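Local coordinates for protein single-stranded DNA specific exonuclease RecJ (Thermus thermophilus, PDB 2ZXR) that degrades single-stranded DNA in the 5' to 3' direction as a divalent-metal-dependent exonuclease, with no detectable activity on single-stranded RNA, at residues K73-H78 / A101-F106; L92-A97 / L287-D292; G558-E563 / L580-A585; E548-A553 / L587-P592; E459-L464 / A506-E511. All coordinates share one frame; numbering follows the deposited sequence.

Contact 1: residues K73-H78 / A101-F106; sequences KRIRVH and ADVHPF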
# COMPACT_ATOMS: atom_id res chain seq x y z
N LYS A 73 23.84 35.41 -12.08
CA LYS A 73 22.91 35.89 -11.07
C LYS A 73 22.97 35.01 -9.84
O LYS A 73 23.24 33.81 -9.94
CB LYS A 73 21.48 35.89 -11.61
CG LYS A 73 21.30 36.84 -12.77
CD LYS A 73 21.65 38.27 -12.36
CE LYS A 73 21.34 39.26 -13.48
NZ LYS A 73 21.74 40.63 -13.11
N ARG A 74 22.71 35.60 -8.67
CA ARG A 74 22.78 34.86 -7.42
C ARG A 74 21.48 34.10 -7.12
O ARG A 74 20.43 34.70 -6.89
CB ARG A 74 23.12 35.81 -6.26
CG ARG A 74 23.29 35.11 -4.92
CD ARG A 74 24.56 35.51 -4.16
NE ARG A 74 24.72 34.68 -2.96
CZ ARG A 74 25.74 34.75 -2.11
NH1 ARG A 74 26.73 35.61 -2.31
NH2 ARG A 74 25.77 33.95 -1.04
N ILE A 75 21.57 32.78 -7.14
CA ILE A 75 20.43 31.88 -6.92
C ILE A 75 20.35 31.37 -5.47
O ILE A 75 21.33 30.86 -4.93
CB ILE A 75 20.55 30.64 -7.85
CG1 ILE A 75 20.61 31.08 -9.31
CG2 ILE A 75 19.37 29.71 -7.66
CD1 ILE A 75 21.01 29.97 -10.27
N ARG A 76 19.19 31.49 -4.84
CA ARG A 76 19.06 30.98 -3.48
C ARG A 76 17.99 29.89 -3.48
O ARG A 76 16.91 30.07 -4.05
CB ARG A 76 18.68 32.10 -2.51
CG ARG A 76 18.49 31.64 -1.08
CD ARG A 76 18.11 32.79 -0.15
NE ARG A 76 19.26 33.36 0.54
CZ ARG A 76 19.18 34.34 1.45
NH1 ARG A 76 17.99 34.85 1.78
NH2 ARG A 76 20.28 34.78 2.06
N VAL A 77 18.30 28.76 -2.85
CA VAL A 77 17.37 27.63 -2.85
C VAL A 77 16.79 27.35 -1.47
O VAL A 77 17.52 27.21 -0.49
CB VAL A 77 18.06 26.34 -3.39
CG1 VAL A 77 17.04 25.20 -3.49
CG2 VAL A 77 18.68 26.62 -4.75
N HIS A 78 15.47 27.24 -1.39
CA HIS A 78 14.83 26.97 -0.10
C HIS A 78 13.93 25.74 -0.08
O HIS A 78 13.12 25.55 -0.99
CB HIS A 78 14.02 28.19 0.34
CG HIS A 78 13.50 28.08 1.74
ND1 HIS A 78 14.28 27.61 2.78
CD2 HIS A 78 12.29 28.37 2.28
CE1 HIS A 78 13.57 27.62 3.90
NE2 HIS A 78 12.36 28.07 3.62
N ALA A 101 26.84 27.83 -11.44
CA ALA A 101 25.92 28.84 -10.93
C ALA A 101 26.40 29.36 -9.59
O ALA A 101 27.17 28.69 -8.90
CB ALA A 101 24.52 28.24 -10.77
N ASP A 102 25.95 30.56 -9.24
CA ASP A 102 26.27 31.13 -7.93
C ASP A 102 24.97 30.86 -7.15
O ASP A 102 24.07 31.69 -7.07
CB ASP A 102 26.55 32.63 -8.04
CG ASP A 102 26.71 33.30 -6.68
OD1 ASP A 102 26.88 32.59 -5.66
OD2 ASP A 102 26.66 34.55 -6.63
N VAL A 103 24.89 29.66 -6.61
CA VAL A 103 23.71 29.20 -5.90
C VAL A 103 24.07 28.81 -4.47
O VAL A 103 25.18 28.40 -4.19
CB VAL A 103 23.10 27.98 -6.67
CG1 VAL A 103 24.16 26.90 -6.88
CG2 VAL A 103 21.91 27.42 -5.91
N HIS A 104 23.12 28.95 -3.57
CA HIS A 104 23.38 28.58 -2.18
C HIS A 104 22.05 28.25 -1.56
O HIS A 104 21.01 28.79 -1.94
CB HIS A 104 24.03 29.75 -1.45
CG HIS A 104 23.23 31.01 -1.54
ND1 HIS A 104 22.32 31.38 -0.57
CD2 HIS A 104 23.13 31.93 -2.52
CE1 HIS A 104 21.68 32.47 -0.96
NE2 HIS A 104 22.15 32.83 -2.14
N PRO A 105 22.04 27.34 -0.59
CA PRO A 105 20.76 27.01 0.02
C PRO A 105 20.41 28.05 1.08
O PRO A 105 21.29 28.72 1.61
CB PRO A 105 21.02 25.64 0.63
CG PRO A 105 22.43 25.78 1.10
CD PRO A 105 23.14 26.52 -0.03
N PHE A 106 19.13 28.20 1.37
CA PHE A 106 18.75 29.14 2.40
C PHE A 106 18.06 28.42 3.56
O PHE A 106 16.90 28.02 3.44
CB PHE A 106 17.82 30.22 1.85
CG PHE A 106 17.29 31.14 2.91
CD1 PHE A 106 18.15 31.71 3.85
CD2 PHE A 106 15.93 31.42 2.99
CE1 PHE A 106 17.66 32.53 4.87
CE2 PHE A 106 15.43 32.24 4.00
CZ PHE A 106 16.30 32.79 4.94
O HOH W 1 24.51 31.71 -11.12
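I75 and V77 of residues 73-78 each use both backbone polar groups towards residues 101-106. I75 N bonds D102 O and I75 O takes H104 N, then V77 N bonds H104 O and V77 O takes F106 N at 2.7 Å. A side chain extends the series, with H78 ND1 donating to F106 O at 2.7 Å, the oxygen tilted 29° out of the imidazole plane. Strands 74-78 and 102-105 are thus parallel neighbours in the DHH-family sheet, joined through helix 83-98 as a beta-alpha-beta unit, with 102-105 at the sheet edge. On the face carrying R74, R76 and H104 the side chains of the two strands interleave. F106 CG is anti to the backbone N (chi1 174°), and the R76 guanidinium stacks flat on the F106 ring, centres 4.2 Å apart and planes at 10°, an off-centre cation-pi pair. R76 CA makes a CH-pi contact with one face of H104, while R74 NH2 sits over the other. Apolar packing fills the opposite face, where V103 CG2 meets V77 CG2 at 3.5 Å and I75 CG2 at 3.8 Å.

Contact 2: residues L92-A97 / L287-D292; sequences LVRGLA and LLLTDD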
# COMPACT_ATOMS: atom_id res chain seq x y z
N LEU A 92 18.90 20.77 -6.58
CA LEU A 92 19.09 22.05 -7.23
C LEU A 92 20.40 22.70 -6.87
O LEU A 92 21.05 23.26 -7.76
CB LEU A 92 17.90 22.97 -6.92
CG LEU A 92 16.65 22.41 -7.62
CD1 LEU A 92 15.42 23.03 -7.04
CD2 LEU A 92 16.73 22.69 -9.11
N VAL A 93 20.81 22.64 -5.60
CA VAL A 93 22.08 23.26 -5.24
C VAL A 93 23.27 22.55 -5.89
O VAL A 93 24.10 23.19 -6.53
CB VAL A 93 22.26 23.33 -3.70
CG1 VAL A 93 23.71 23.73 -3.34
CG2 VAL A 93 21.25 24.36 -3.10
N ARG A 94 23.38 21.23 -5.73
CA ARG A 94 24.50 20.53 -6.37
C ARG A 94 24.40 20.69 -7.89
O ARG A 94 25.37 21.04 -8.54
CB ARG A 94 24.49 19.02 -6.03
CG ARG A 94 25.00 18.61 -4.64
CD ARG A 94 25.03 17.08 -4.62
NE ARG A 94 25.52 16.42 -3.42
CZ ARG A 94 26.80 16.24 -3.11
NH1 ARG A 94 27.75 16.70 -3.92
NH2 ARG A 94 27.13 15.50 -2.03
N GLY A 95 23.23 20.41 -8.46
CA GLY A 95 23.07 20.50 -9.90
C GLY A 95 23.41 21.84 -10.53
O GLY A 95 24.12 21.90 -11.55
N LEU A 96 22.90 22.93 -9.96
CA LEU A 96 23.17 24.25 -10.50
C LEU A 96 24.63 24.63 -10.24
O LEU A 96 25.28 25.23 -11.10
CB LEU A 96 22.21 25.27 -9.88
CG LEU A 96 20.72 25.13 -10.25
CD1 LEU A 96 19.89 26.09 -9.46
CD2 LEU A 96 20.54 25.41 -11.73
N ALA A 97 25.16 24.28 -9.07
CA ALA A 97 26.55 24.60 -8.77
C ALA A 97 27.49 23.81 -9.70
O ALA A 97 28.60 24.28 -10.02
CB ALA A 97 26.86 24.28 -7.31
N LEU A 287 24.61 16.85 5.09
CA LEU A 287 24.99 15.48 4.83
C LEU A 287 24.82 15.20 3.33
O LEU A 287 25.63 14.48 2.75
CB LEU A 287 24.13 14.51 5.65
CG LEU A 287 24.32 13.01 5.31
CD1 LEU A 287 25.70 12.52 5.78
CD2 LEU A 287 23.21 12.19 5.95
N LEU A 288 23.80 15.78 2.72
CA LEU A 288 23.49 15.55 1.30
C LEU A 288 24.35 16.37 0.33
O LEU A 288 24.43 16.02 -0.87
CB LEU A 288 22.00 15.86 1.03
CG LEU A 288 21.01 15.06 1.89
CD1 LEU A 288 19.59 15.42 1.54
CD2 LEU A 288 21.24 13.59 1.67
N LEU A 289 24.98 17.43 0.83
CA LEU A 289 25.81 18.30 0.01
C LEU A 289 27.33 18.06 0.07
O LEU A 289 28.06 18.42 -0.87
CB LEU A 289 25.56 19.76 0.39
CG LEU A 289 24.16 20.34 0.16
CD1 LEU A 289 24.07 21.80 0.69
CD2 LEU A 289 23.86 20.28 -1.33
N THR A 290 27.82 17.43 1.15
CA THR A 290 29.25 17.24 1.27
C THR A 290 29.83 16.09 0.45
O THR A 290 29.16 15.12 0.16
CB THR A 290 29.67 17.07 2.77
OG1 THR A 290 31.11 17.06 2.85
CG2 THR A 290 29.13 15.74 3.35
N ASP A 291 31.10 16.23 0.06
CA ASP A 291 31.81 15.21 -0.71
C ASP A 291 32.94 14.68 0.17
O ASP A 291 33.73 13.84 -0.24
CB ASP A 291 32.40 15.82 -1.99
CG ASP A 291 31.34 16.25 -3.00
OD1 ASP A 291 31.62 17.20 -3.75
OD2 ASP A 291 30.25 15.64 -3.07
N ASP A 292 33.00 15.19 1.40
CA ASP A 292 34.03 14.78 2.36
C ASP A 292 33.44 13.61 3.14
O ASP A 292 32.53 13.77 3.93
CB ASP A 292 34.33 15.98 3.28
CG ASP A 292 35.32 15.66 4.39
OD1 ASP A 292 35.53 14.48 4.76
OD2 ASP A 292 35.88 16.64 4.92
O HOH W 2 26.87 13.87 0.23
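A single arginine, R94 of helix 83-98, reaches into the C-terminal turn of helix 281-289 and gathers carbonyls that the ending helix leaves behind. Its chain is extended from CG to NE, and NE donates to L288 O at 2.8 Å, in the carbonyl plane. NH1 forms a salt bridge with D291, meeting OD2 at 2.8 Å on the syn side and nearly in the guanidinium plane. The two N-H of NH2 are shared among four weak bonds, to L288 O, T290 O, the same D291 OD2 and a water that itself donates to L287 O and T290 O. The L289 oxygen lies 3.1 Å above the plane of the R94 guanidinium, without a hydrogen bond. Nearer helix 83-98, L289 CD2 packs against R94 CG at 3.9 Å and V93 CG1 at 4.0 Å. A positive group beside the C-terminal end of a helix would be favoured by the helix dipole as well as by D291, so the cation is probably stabilised here while it ties the DHH-family helix to helix 281-289.

Contact 3: residues G558-E563 / L580-A585; sequences GVYVPE and LPPEEA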
# COMPACT_ATOMS: atom_id res chain seq x y z
N GLY A 558 -37.19 -31.24 -8.04
CA GLY A 558 -36.65 -31.27 -9.39
C GLY A 558 -35.15 -31.03 -9.27
O GLY A 558 -34.73 -30.06 -8.63
N VAL A 559 -34.35 -31.92 -9.85
CA VAL A 559 -32.90 -31.83 -9.77
C VAL A 559 -32.09 -32.16 -11.02
O VAL A 559 -32.49 -32.97 -11.86
CB VAL A 559 -32.35 -32.74 -8.65
CG1 VAL A 559 -32.97 -32.35 -7.34
CG2 VAL A 559 -32.64 -34.20 -8.97
N TYR A 560 -30.92 -31.53 -11.09
CA TYR A 560 -30.00 -31.72 -12.18
C TYR A 560 -28.73 -32.40 -11.71
O TYR A 560 -28.12 -32.00 -10.72
CB TYR A 560 -29.67 -30.37 -12.84
CG TYR A 560 -28.42 -30.38 -13.70
CD1 TYR A 560 -27.26 -29.72 -13.27
CD2 TYR A 560 -28.40 -31.03 -14.95
CE1 TYR A 560 -26.10 -29.70 -14.06
CE2 TYR A 560 -27.24 -31.02 -15.75
CZ TYR A 560 -26.10 -30.35 -15.29
OH TYR A 560 -24.94 -30.31 -16.04
N VAL A 561 -28.35 -33.47 -12.42
CA VAL A 561 -27.12 -34.21 -12.15
C VAL A 561 -26.42 -34.21 -13.51
O VAL A 561 -26.96 -34.73 -14.50
CB VAL A 561 -27.38 -35.68 -11.74
CG1 VAL A 561 -26.05 -36.40 -11.50
CG2 VAL A 561 -28.23 -35.75 -10.48
N PRO A 562 -25.22 -33.62 -13.59
CA PRO A 562 -24.49 -33.58 -14.87
C PRO A 562 -24.18 -34.94 -15.52
O PRO A 562 -23.95 -35.93 -14.83
CB PRO A 562 -23.23 -32.79 -14.53
CG PRO A 562 -23.03 -33.05 -13.09
CD PRO A 562 -24.44 -32.99 -12.52
N GLU A 563 -24.16 -34.95 -16.86
CA GLU A 563 -23.86 -36.17 -17.61
C GLU A 563 -22.59 -36.85 -17.10
O GLU A 563 -22.47 -38.07 -17.18
CB GLU A 563 -23.70 -35.86 -19.11
CG GLU A 563 -24.96 -35.33 -19.81
CD GLU A 563 -26.12 -36.32 -19.80
OE1 GLU A 563 -27.09 -36.09 -20.55
OE2 GLU A 563 -26.08 -37.32 -19.03
N LEU A 580 -33.90 -33.25 -14.17
CA LEU A 580 -34.23 -32.15 -15.06
C LEU A 580 -32.96 -31.49 -15.61
O LEU A 580 -31.86 -31.69 -15.09
CB LEU A 580 -35.04 -31.08 -14.29
CG LEU A 580 -36.46 -31.36 -13.78
CD1 LEU A 580 -36.85 -30.23 -12.84
CD2 LEU A 580 -37.47 -31.43 -14.96
N PRO A 581 -33.10 -30.72 -16.70
CA PRO A 581 -31.95 -30.03 -17.29
C PRO A 581 -31.71 -28.81 -16.38
O PRO A 581 -32.66 -28.23 -15.84
CB PRO A 581 -32.46 -29.65 -18.67
CG PRO A 581 -33.91 -29.36 -18.41
CD PRO A 581 -34.32 -30.50 -17.51
N PRO A 582 -30.44 -28.41 -16.22
CA PRO A 582 -30.04 -27.28 -15.38
C PRO A 582 -30.86 -25.98 -15.49
O PRO A 582 -31.13 -25.32 -14.49
CB PRO A 582 -28.57 -27.08 -15.74
CG PRO A 582 -28.52 -27.54 -17.20
CD PRO A 582 -29.35 -28.80 -17.14
N GLU A 583 -31.25 -25.61 -16.71
CA GLU A 583 -32.02 -24.39 -16.89
C GLU A 583 -33.42 -24.50 -16.26
O GLU A 583 -34.14 -23.50 -16.13
CB GLU A 583 -32.14 -24.04 -18.38
CG GLU A 583 -32.94 -25.06 -19.18
CD GLU A 583 -32.10 -26.22 -19.69
OE1 GLU A 583 -31.02 -26.49 -19.13
OE2 GLU A 583 -32.55 -26.86 -20.66
N GLU A 584 -33.84 -25.70 -15.87
CA GLU A 584 -35.14 -25.77 -15.23
C GLU A 584 -35.12 -26.31 -13.80
O GLU A 584 -36.04 -26.05 -13.03
CB GLU A 584 -36.17 -26.50 -16.11
CG GLU A 584 -36.03 -27.99 -16.25
CD GLU A 584 -36.87 -28.51 -17.43
OE1 GLU A 584 -37.33 -29.67 -17.38
OE2 GLU A 584 -37.07 -27.74 -18.40
N ALA A 585 -34.08 -27.04 -13.43
CA ALA A 585 -33.98 -27.53 -12.05
C ALA A 585 -33.48 -26.40 -11.12
O ALA A 585 -32.51 -25.71 -11.43
CB ALA A 585 -33.01 -28.69 -11.99
O HOH W 3 -30.57 -33.71 -14.74
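Y560 fits into the bend formed by residues 580-585, and its atoms meet that bend in turn. CB lies 3.4 Å from L580 O and 3.8 Å from A585 CB. A chi1 of 162° sets CG anti to the backbone N, where it lies 3.8 Å from P582 N. Along one rim of the ring, CD2 comes to 3.3 Å from P582 CD and CE2 to 3.4 Å from the same carbon. P582 CB stands over the middle of the ring, 3.8 Å from its centroid and only 7° off the normal, a well-centred CH-pi contact. L580 O lies at the ring edge, in plane, and P562 N lies over the opposite face. Beyond the two segments, the tip comes close to P592, and the ring of W588 meets that of Y560 edge-to-face.

Beside the ring, L580 N donates to V559 O at 2.7 Å from above the carbonyl plane, and L580 CD1 lies against G558 CA. The bend itself is held by P581 O, which accepts from E584 N and A585 N on opposite faces of its plane. Strand 558-560, helix 566-573 and strand 578-579 form a beta-alpha-beta crossover in the parallel sheet of the RecJ C-terminal domain, and residues 580-585 carry the chain back across strand 558-560 towards strand 587-588.

Contact 4: residues E548-A553 / L587-P592; sequences EALARA and LWLGLP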
# COMPACT_ATOMS: atom_id res chain seq x y z
N GLU A 548 -27.68 -32.19 2.58
CA GLU A 548 -28.96 -31.52 2.43
C GLU A 548 -29.52 -31.67 1.03
O GLU A 548 -30.71 -31.90 0.87
CB GLU A 548 -28.84 -30.03 2.76
CG GLU A 548 -28.72 -29.74 4.23
CD GLU A 548 -28.65 -28.25 4.51
OE1 GLU A 548 -29.50 -27.51 3.96
OE2 GLU A 548 -27.76 -27.83 5.28
N ALA A 549 -28.68 -31.55 0.02
CA ALA A 549 -29.14 -31.66 -1.35
C ALA A 549 -29.74 -33.03 -1.66
O ALA A 549 -30.78 -33.13 -2.33
CB ALA A 549 -27.99 -31.35 -2.33
N LEU A 550 -29.07 -34.09 -1.20
CA LEU A 550 -29.53 -35.44 -1.47
C LEU A 550 -30.84 -35.74 -0.77
O LEU A 550 -31.67 -36.45 -1.31
CB LEU A 550 -28.44 -36.47 -1.06
CG LEU A 550 -27.20 -36.45 -1.97
CD1 LEU A 550 -26.10 -37.29 -1.36
CD2 LEU A 550 -27.56 -36.95 -3.37
N ALA A 551 -31.03 -35.19 0.42
CA ALA A 551 -32.28 -35.40 1.15
C ALA A 551 -33.44 -34.83 0.33
O ALA A 551 -34.46 -35.48 0.16
CB ALA A 551 -32.23 -34.71 2.53
N ARG A 552 -33.26 -33.62 -0.20
CA ARG A 552 -34.31 -32.98 -0.99
C ARG A 552 -34.55 -33.70 -2.30
O ARG A 552 -35.68 -33.79 -2.78
CB ARG A 552 -33.97 -31.51 -1.20
CG ARG A 552 -34.14 -30.70 0.08
CD ARG A 552 -33.44 -29.32 0.08
NE ARG A 552 -33.84 -28.46 -1.03
CZ ARG A 552 -33.47 -27.19 -1.18
NH1 ARG A 552 -33.89 -26.50 -2.25
NH2 ARG A 552 -32.72 -26.58 -0.26
N ALA A 553 -33.49 -34.25 -2.89
CA ALA A 553 -33.63 -34.96 -4.14
C ALA A 553 -34.39 -36.27 -3.93
O ALA A 553 -35.12 -36.72 -4.80
CB ALA A 553 -32.25 -35.25 -4.73
N LEU A 587 -32.29 -27.10 -8.25
CA LEU A 587 -31.30 -27.76 -7.40
C LEU A 587 -30.29 -28.51 -8.26
O LEU A 587 -30.68 -29.28 -9.14
CB LEU A 587 -31.98 -28.77 -6.46
CG LEU A 587 -31.02 -29.49 -5.52
CD1 LEU A 587 -30.57 -28.49 -4.44
CD2 LEU A 587 -31.70 -30.71 -4.89
N TRP A 588 -28.99 -28.29 -8.02
CA TRP A 588 -27.96 -28.96 -8.83
C TRP A 588 -27.07 -29.80 -7.96
O TRP A 588 -26.76 -29.43 -6.82
CB TRP A 588 -27.09 -27.92 -9.58
CG TRP A 588 -27.78 -27.04 -10.61
CD1 TRP A 588 -29.07 -27.14 -11.08
CD2 TRP A 588 -27.19 -25.95 -11.34
NE1 TRP A 588 -29.31 -26.19 -12.05
CE2 TRP A 588 -28.17 -25.45 -12.23
CE3 TRP A 588 -25.92 -25.36 -11.34
CZ2 TRP A 588 -27.92 -24.37 -13.09
CZ3 TRP A 588 -25.67 -24.28 -12.20
CH2 TRP A 588 -26.67 -23.81 -13.06
N LEU A 589 -26.64 -30.94 -8.48
CA LEU A 589 -25.77 -31.82 -7.73
C LEU A 589 -24.38 -31.83 -8.37
O LEU A 589 -23.52 -32.61 -7.99
CB LEU A 589 -26.34 -33.24 -7.74
CG LEU A 589 -27.70 -33.40 -7.09
CD1 LEU A 589 -28.13 -34.87 -7.15
CD2 LEU A 589 -27.64 -32.94 -5.64
N GLY A 590 -24.19 -30.95 -9.35
CA GLY A 590 -22.93 -30.88 -10.04
C GLY A 590 -22.97 -29.64 -10.88
O GLY A 590 -23.96 -28.89 -10.85
N LEU A 591 -21.91 -29.43 -11.65
CA LEU A 591 -21.78 -28.24 -12.48
C LEU A 591 -22.11 -28.48 -13.94
O LEU A 591 -21.62 -29.43 -14.55
CB LEU A 591 -20.34 -27.70 -12.37
CG LEU A 591 -19.79 -27.53 -10.96
CD1 LEU A 591 -18.38 -26.94 -11.01
CD2 LEU A 591 -20.71 -26.63 -10.17
N PRO A 592 -22.96 -27.63 -14.53
CA PRO A 592 -23.22 -27.89 -15.95
C PRO A 592 -21.99 -27.58 -16.80
O PRO A 592 -21.06 -26.89 -16.36
CB PRO A 592 -24.42 -26.99 -16.27
CG PRO A 592 -24.43 -25.97 -15.19
CD PRO A 592 -23.92 -26.68 -13.97
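A549 receives two leucines of residues 587-592 on one side of helix 546-554. L589 CG is anti to its carbonyl carbon (chi1 -62°), and from it CD2 presses on A549 CB at 3.7 Å. At A549, whose side chain is a single methyl, L587 CD2 also comes close to the helix backbone, 3.6 Å from A549 O, a carbonyl already bonded to A553 N within the helix. The remaining contacts are looser. L587 CD1 is 4.4 Å from A549 CB, its CD2 is as far from R552 CB and A553 N, and L589 CD1 approaches L550 CD2. No hydrogen bond crosses between the two segments.

Both leucines have CB directed towards the helix, while that of W588 between them is directed away; L589 already lies past the strand end. L587 CD1 lies loosely on one face of the R552 guanidinium, and that group is fixed by salt bridges from NH1 to E602 and from NE to E557. On the far side, W588 NE1 is held by P582 O.

Strand 587-588 itself runs between strands 558-560 and 601-603 in the parallel sheet of the C-terminal domain, bonded through its backbone to Y560 on one side and to E602 and A604 on the other. Helix 546-554 packs over it, leading directly into strand 558-560.

Contact 5: residues E459-L464 / A506-E511; sequences EPLFLL and AGLLSE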
# COMPACT_ATOMS: atom_id res chain seq x y z
N GLU A 459 2.35 -4.36 -1.14
CA GLU A 459 2.61 -5.76 -1.40
C GLU A 459 1.24 -6.50 -1.28
O GLU A 459 0.42 -6.20 -0.40
CB GLU A 459 3.60 -6.25 -0.36
CG GLU A 459 4.07 -7.66 -0.54
CD GLU A 459 5.25 -7.95 0.36
OE1 GLU A 459 5.63 -7.06 1.15
OE2 GLU A 459 5.79 -9.05 0.27
N PRO A 460 0.97 -7.43 -2.20
CA PRO A 460 -0.30 -8.18 -2.16
C PRO A 460 -0.46 -9.11 -0.95
O PRO A 460 0.52 -9.68 -0.45
CB PRO A 460 -0.28 -8.98 -3.46
CG PRO A 460 1.15 -9.19 -3.70
CD PRO A 460 1.78 -7.85 -3.36
N LEU A 461 -1.71 -9.27 -0.50
CA LEU A 461 -2.01 -10.17 0.61
C LEU A 461 -2.85 -11.34 0.12
O LEU A 461 -3.81 -11.16 -0.64
CB LEU A 461 -2.79 -9.44 1.70
CG LEU A 461 -2.09 -8.30 2.41
CD1 LEU A 461 -3.15 -7.49 3.17
CD2 LEU A 461 -1.00 -8.85 3.35
N PHE A 462 -2.49 -12.55 0.56
CA PHE A 462 -3.24 -13.74 0.17
C PHE A 462 -4.10 -14.19 1.34
O PHE A 462 -3.83 -13.88 2.51
CB PHE A 462 -2.32 -14.91 -0.22
CG PHE A 462 -1.59 -14.71 -1.52
CD1 PHE A 462 -0.35 -14.08 -1.56
CD2 PHE A 462 -2.16 -15.12 -2.72
CE1 PHE A 462 0.31 -13.85 -2.77
CE2 PHE A 462 -1.52 -14.90 -3.93
CZ PHE A 462 -0.27 -14.26 -3.96
N LEU A 463 -5.14 -14.95 1.02
CA LEU A 463 -6.01 -15.44 2.06
C LEU A 463 -5.67 -16.91 2.26
O LEU A 463 -5.50 -17.64 1.29
CB LEU A 463 -7.46 -15.29 1.61
CG LEU A 463 -8.55 -15.89 2.49
CD1 LEU A 463 -8.69 -15.08 3.80
CD2 LEU A 463 -9.87 -15.88 1.71
N LEU A 464 -5.52 -17.31 3.51
CA LEU A 464 -5.27 -18.69 3.88
C LEU A 464 -6.45 -18.99 4.80
O LEU A 464 -7.02 -18.07 5.43
CB LEU A 464 -3.97 -18.89 4.64
CG LEU A 464 -2.69 -18.76 3.81
CD1 LEU A 464 -2.51 -17.30 3.39
CD2 LEU A 464 -1.49 -19.23 4.64
N ALA A 506 -4.87 -13.17 6.49
CA ALA A 506 -4.55 -12.29 5.38
C ALA A 506 -3.04 -12.21 5.51
O ALA A 506 -2.53 -11.66 6.49
CB ALA A 506 -5.15 -10.93 5.59
N GLY A 507 -2.30 -12.75 4.54
CA GLY A 507 -0.86 -12.71 4.71
C GLY A 507 0.03 -12.44 3.53
O GLY A 507 -0.36 -12.62 2.39
N LEU A 508 1.27 -12.05 3.83
CA LEU A 508 2.28 -11.76 2.82
C LEU A 508 3.09 -13.02 2.53
O LEU A 508 3.59 -13.66 3.46
CB LEU A 508 3.22 -10.67 3.35
CG LEU A 508 2.55 -9.33 3.67
CD1 LEU A 508 3.41 -8.50 4.69
CD2 LEU A 508 2.36 -8.57 2.34
N LEU A 509 3.23 -13.35 1.25
CA LEU A 509 4.01 -14.52 0.85
C LEU A 509 5.46 -14.09 1.06
O LEU A 509 5.93 -13.12 0.46
CB LEU A 509 3.82 -14.84 -0.64
CG LEU A 509 3.94 -16.31 -1.08
CD1 LEU A 509 4.50 -16.33 -2.46
CD2 LEU A 509 4.77 -17.18 -0.13
N SER A 510 6.19 -14.81 1.90
CA SER A 510 7.56 -14.43 2.19
C SER A 510 8.61 -15.47 1.81
O SER A 510 8.36 -16.69 1.87
CB SER A 510 7.69 -14.13 3.68
OG SER A 510 6.55 -13.46 4.14
N GLU A 511 9.78 -14.97 1.42
CA GLU A 511 10.91 -15.82 1.09
C GLU A 511 11.87 -15.54 2.24
O GLU A 511 12.50 -14.48 2.26
CB GLU A 511 11.56 -15.42 -0.23
CG GLU A 511 12.76 -16.31 -0.63
CD GLU A 511 13.37 -15.95 -2.00
OE1 GLU A 511 13.98 -14.88 -2.12
OE2 GLU A 511 13.22 -16.74 -2.96
O HOH W 4 5.22 -10.84 -1.55
O HOH W 5 2.28 -11.73 -0.73
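F462 and G507 form the tight part of this contact, an antiparallel hydrogen-bonded pair. F462 N donates to G507 O at 2.8 Å and 172°, and G507 N returns the bond to F462 O, also at 2.8 Å. Backbone CA-H...O contacts from L461 CA to G507 O and from A506 CA to F462 O lie beside them. L461 CD2 touches L508 CD2 at 3.5 Å. G507 O lies at the edge of the F462 ring, and F462 CE1 is 4.2 Å from L509 CB.

Strands 462-464 and 506-511 run at 118° to one another. Direct pairing ends at F462 on the E459 side and continues the other way, through L463 with A506 and the L464-V505 bond. Towards E459 and P460 the chains part. One water donates to P460 O and accepts from L509 N, both at 2.7 Å; another donates to E459 OE2 and L509 O. The extended E459 chain crosses L508 at about a right angle, with the L508 CD2 methyl packing along it, 3.5 Å from E459 CG.

Both strands belong to the RecJ OB domain, where F462 also packs on L447 of helix 440-447. Where the strands no longer pair, P460 O and L509 N are thus satisfied by water instead of by each other's chain.

How the contacts relate
Contacts 1 and 2 share helix 83-98 of the DHH-family region: V93 packs on V77, V103 packs on V93 and A97, and A101 N probably bonds L96 O. Contact 1 lies at the surface on an edge strand and relies on sheet bonds and one stacked arginine, whereas contact 2, partly buried, is a charged helix-end bond network. Contacts 3 and 4, their centres about 9 Å apart, reach the same C-terminal sheet through strands 558-560 and 587-588, where Y560 probably bonds L587 and L589; the first is mostly ring packing, the second almost wholly aliphatic. Contact 5, buried nearer the chain's centre in the OB domain, touches none of the others and combines sheet pairing with water bridges.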